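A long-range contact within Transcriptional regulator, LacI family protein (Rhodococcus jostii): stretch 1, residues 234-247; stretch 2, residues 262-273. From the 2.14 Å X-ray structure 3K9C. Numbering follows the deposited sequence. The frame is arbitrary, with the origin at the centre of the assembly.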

# COMPACT_ATOMS: atom_id res chain seq x y z
N THR B 234 17.87 3.66 -3.39
CA THR B 234 18.27 4.33 -4.63
C THR B 234 17.26 3.78 -5.62
O THR B 234 17.01 2.56 -5.66
CB THR B 234 19.71 3.92 -5.05
OG1 THR B 234 20.64 4.45 -4.11
CG2 THR B 234 20.03 4.44 -6.45
N THR B 235 16.66 4.66 -6.42
CA THR B 235 15.62 4.24 -7.35
C THR B 235 15.53 5.16 -8.56
O THR B 235 16.23 6.16 -8.65
CB THR B 235 14.25 4.23 -6.62
OG1 THR B 235 13.26 3.62 -7.45
CG2 THR B 235 13.82 5.65 -6.30
N ILE B 236 14.64 4.81 -9.49
CA ILE B 236 14.43 5.59 -10.69
C ILE B 236 13.04 6.20 -10.66
O ILE B 236 12.03 5.48 -10.62
CB ILE B 236 14.56 4.70 -11.94
CG1 ILE B 236 16.00 4.23 -12.07
CG2 ILE B 236 14.14 5.48 -13.18
CD1 ILE B 236 16.16 3.13 -13.05
N SER B 237 12.98 7.53 -10.68
CA SER B 237 11.70 8.22 -10.65
C SER B 237 11.04 8.33 -12.01
O SER B 237 11.72 8.48 -13.02
CB SER B 237 11.85 9.63 -10.07
OG SER B 237 10.67 10.39 -10.30
N GLN B 238 9.72 8.24 -12.01
CA GLN B 238 8.94 8.36 -13.23
C GLN B 238 8.21 9.69 -13.16
O GLN B 238 7.43 10.04 -14.05
CB GLN B 238 7.92 7.24 -13.31
CG GLN B 238 8.51 5.85 -13.33
CD GLN B 238 7.62 4.89 -14.08
OE1 GLN B 238 7.33 5.08 -15.26
NE2 GLN B 238 7.18 3.84 -13.39
N ASP B 239 8.47 10.43 -12.08
CA ASP B 239 7.86 11.73 -11.85
C ASP B 239 6.34 11.63 -11.88
O ASP B 239 5.70 12.09 -12.81
CB ASP B 239 8.31 12.73 -12.91
CG ASP B 239 8.16 14.17 -12.44
OD1 ASP B 239 7.14 14.47 -11.79
OD2 ASP B 239 9.06 14.99 -12.73
N ALA B 240 5.79 11.01 -10.84
CA ALA B 240 4.35 10.81 -10.72
C ALA B 240 3.51 12.08 -10.96
O ALA B 240 2.51 12.05 -11.68
CB ALA B 240 4.04 10.23 -9.34
N THR B 241 3.91 13.19 -10.35
CA THR B 241 3.16 14.42 -10.52
C THR B 241 3.03 14.83 -11.98
O THR B 241 1.93 15.08 -12.46
CB THR B 241 3.79 15.57 -9.73
OG1 THR B 241 3.93 15.19 -8.35
CG2 THR B 241 2.91 16.81 -9.80
N HIS B 242 4.15 14.87 -12.70
CA HIS B 242 4.11 15.25 -14.12
C HIS B 242 3.38 14.21 -14.96
O HIS B 242 2.71 14.54 -15.93
CB HIS B 242 5.52 15.45 -14.67
CG HIS B 242 5.55 15.95 -16.08
ND1 HIS B 242 6.72 16.09 -16.80
CD2 HIS B 242 4.55 16.36 -16.90
CE1 HIS B 242 6.44 16.56 -18.00
NE2 HIS B 242 5.13 16.73 -18.09
N MSE B 243 3.51 12.94 -14.59
CA MSE B 243 2.83 11.89 -15.32
C MSE B 243 1.31 12.02 -15.12
O MSE B 243 0.54 11.85 -16.05
CB MSE B 243 3.32 10.52 -14.85
CG MSE B 243 2.95 9.38 -15.79
SE MSE B 243 3.83 7.74 -15.25
CE MSE B 243 5.56 8.14 -16.00
N ALA B 244 0.90 12.33 -13.89
CA ALA B 244 -0.52 12.49 -13.58
C ALA B 244 -1.13 13.68 -14.33
O ALA B 244 -2.22 13.59 -14.88
CB ALA B 244 -0.71 12.68 -12.08
N GLU B 245 -0.41 14.81 -14.34
CA GLU B 245 -0.89 16.01 -15.02
C GLU B 245 -1.02 15.76 -16.52
O GLU B 245 -1.97 16.20 -17.15
CB GLU B 245 0.06 17.19 -14.80
CG GLU B 245 0.27 17.59 -13.36
CD GLU B 245 0.84 18.99 -13.22
OE1 GLU B 245 0.12 19.96 -13.58
OE2 GLU B 245 1.99 19.14 -12.76
N ALA B 246 -0.04 15.04 -17.07
CA ALA B 246 -0.02 14.72 -18.50
C ALA B 246 -1.17 13.79 -18.86
O ALA B 246 -1.79 13.93 -19.92
CB ALA B 246 1.30 14.10 -18.87
N ALA B 247 -1.46 12.82 -17.99
CA ALA B 247 -2.54 11.89 -18.24
C ALA B 247 -3.88 12.63 -18.25
O ALA B 247 -4.72 12.40 -19.12
CB ALA B 247 -2.54 10.79 -17.17
N ASP B 262 0.72 9.34 -27.87
CA ASP B 262 1.54 8.41 -27.10
C ASP B 262 2.68 9.25 -26.53
O ASP B 262 3.71 9.43 -27.17
CB ASP B 262 2.10 7.31 -28.00
CG ASP B 262 3.10 6.42 -27.28
OD1 ASP B 262 2.72 5.80 -26.26
OD2 ASP B 262 4.27 6.34 -27.73
N LEU B 263 2.48 9.77 -25.32
CA LEU B 263 3.47 10.62 -24.67
C LEU B 263 4.46 9.88 -23.76
O LEU B 263 4.08 9.33 -22.73
CB LEU B 263 2.74 11.70 -23.86
CG LEU B 263 3.60 12.77 -23.18
CD1 LEU B 263 4.44 13.49 -24.23
CD2 LEU B 263 2.71 13.75 -22.45
N VAL B 264 5.73 9.89 -24.15
CA VAL B 264 6.78 9.25 -23.37
C VAL B 264 7.56 10.28 -22.57
O VAL B 264 8.09 11.24 -23.13
CB VAL B 264 7.75 8.46 -24.27
CG1 VAL B 264 8.88 7.89 -23.43
CG2 VAL B 264 7.01 7.33 -24.97
N LEU B 265 7.64 10.08 -21.25
CA LEU B 265 8.34 10.99 -20.36
C LEU B 265 9.70 10.47 -19.89
O LEU B 265 9.89 9.27 -19.67
CB LEU B 265 7.47 11.27 -19.14
CG LEU B 265 6.00 11.60 -19.44
CD1 LEU B 265 5.27 11.89 -18.14
CD2 LEU B 265 5.91 12.79 -20.39
N ALA B 266 10.65 11.39 -19.71
CA ALA B 266 11.99 11.04 -19.26
C ALA B 266 12.01 10.81 -17.76
O ALA B 266 11.44 11.58 -16.99
CB ALA B 266 12.96 12.14 -19.62
N PRO B 267 12.67 9.73 -17.32
CA PRO B 267 12.77 9.42 -15.89
C PRO B 267 14.10 9.96 -15.38
O PRO B 267 14.92 10.42 -16.17
CB PRO B 267 12.75 7.90 -15.88
CG PRO B 267 13.58 7.58 -17.08
CD PRO B 267 13.05 8.55 -18.13
N HIS B 268 14.31 9.93 -14.07
CA HIS B 268 15.58 10.39 -13.53
C HIS B 268 16.02 9.55 -12.35
O HIS B 268 15.20 8.89 -11.70
CB HIS B 268 15.55 11.89 -13.16
CG HIS B 268 14.32 12.33 -12.44
ND1 HIS B 268 14.19 12.27 -11.07
CD2 HIS B 268 13.17 12.88 -12.90
CE1 HIS B 268 13.01 12.76 -10.72
NE2 HIS B 268 12.38 13.14 -11.81
N LEU B 269 17.32 9.54 -12.10
CA LEU B 269 17.89 8.76 -11.01
C LEU B 269 17.78 9.49 -9.69
O LEU B 269 18.02 10.68 -9.61
CB LEU B 269 19.37 8.46 -11.28
CG LEU B 269 20.09 7.76 -10.12
CD1 LEU B 269 19.57 6.35 -9.99
CD2 LEU B 269 21.59 7.76 -10.35
N VAL B 270 17.40 8.75 -8.66
CA VAL B 270 17.27 9.30 -7.34
C VAL B 270 18.16 8.44 -6.45
O VAL B 270 17.80 7.32 -6.08
CB VAL B 270 15.82 9.24 -6.83
CG1 VAL B 270 15.73 9.81 -5.41
CG2 VAL B 270 14.92 10.01 -7.77
N ARG B 271 19.34 8.98 -6.13
CA ARG B 271 20.32 8.28 -5.30
C ARG B 271 20.07 8.46 -3.82
O ARG B 271 19.86 9.57 -3.34
CB ARG B 271 21.74 8.77 -5.59
CG ARG B 271 22.34 8.30 -6.88
CD ARG B 271 23.61 9.06 -7.16
NE ARG B 271 23.34 10.50 -7.23
CZ ARG B 271 24.23 11.42 -7.61
NH1 ARG B 271 25.46 11.05 -7.96
NH2 ARG B 271 23.88 12.70 -7.65
N ARG B 272 20.10 7.35 -3.11
CA ARG B 272 19.92 7.37 -1.68
C ARG B 272 21.06 6.55 -1.09
O ARG B 272 22.21 6.75 -1.49
CB ARG B 272 18.54 6.84 -1.29
CG ARG B 272 17.40 7.74 -1.81
CD ARG B 272 16.14 7.65 -0.94
NE ARG B 272 15.12 8.61 -1.36
CZ ARG B 272 14.28 8.43 -2.37
NH1 ARG B 272 14.31 7.30 -3.08
NH2 ARG B 272 13.40 9.37 -2.69
N ALA B 273 20.77 5.60 -0.21
CA ALA B 273 21.85 4.84 0.41
C ALA B 273 21.98 3.35 0.10
O ALA B 273 22.73 2.64 0.78
CB ALA B 273 21.78 5.03 1.92
O HOH W 1 9.52 14.27 -17.38

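Two short strands, 235-237 and 268-270, pair antiparallel and carry most of the polar contact between the stretches; beyond them, helix 240-247 runs nearly antiparallel to strand 262-265 and adds apolar contacts. Together the stretches bury 735 Å². Four backbone hydrogen bonds close the ladder. T235 and V270 form a reciprocal pair, T235 N to V270 O at 2.9 Å and V270 N to T235 O at 2.8 Å, so the N-H and the C=O of both residues are satisfied. S237 and H268 repeat the pattern, S237 N to H268 O at 2.8 Å and H268 N to S237 O at 3.1 Å. Between them I236 and L269 face each other as a non-hydrogen-bonded pair, their CA atoms 4.7 Å apart. Two CA-H...O contacts supplement the ladder, T234 CA to V270 O at 3.4 Å and I236 CA to H268 O at 3.5 Å, so each of these carbonyls receives both an N-H and a C-H.

Just past the ladder, the backbone of R272 finds a side-chain acceptor: R272 N donates to T234 OG1 at 3.1 Å, with a nearly straight N-H...O angle of 167°. The T234 hydroxyl thus extends the polar pairing into the loop. T235 OG1 is satisfied elsewhere in the structure, while its methyl CG2 lies 3.7 Å from R272 NH1, at the edge of the guanidinium.

T235, S237, H268 and V270 share one face of the sheet. There S237 CB sits over a face of the H268 imidazole and also meets V270 CG2 at 3.9 Å; a small side chain fits beneath the ring. S237 OG accepts from D239 N at 2.8 Å, bracing the turn that leads into the helix. D239 then caps that helix: its OD1 accepts from H242 N at 3.2 Å, satisfying an amide of the first turn. Its other oxygen, OD2, lies near the plane of the H268 ring, 3.9 Å from NE2, too far for a hydrogen bond.

On the other face, I236 CG2 packs against P267 CB at 3.9 Å. Farther along, L265 points toward the helix, and its CD1 reaches M243 CB, the selenomethionine, at 4.1 Å. L263 also points toward the helix, its CD2 meeting A246 CB at 3.9 Å; the short alanine side chain makes this contact through its methyl. Helix amides at 243-247 are satisfied by carbonyls four residues earlier. Water 1 links the stretches through weak bonds, donating to A266 O at 3.3 Å and lying 3.4 Å from H242 ND1.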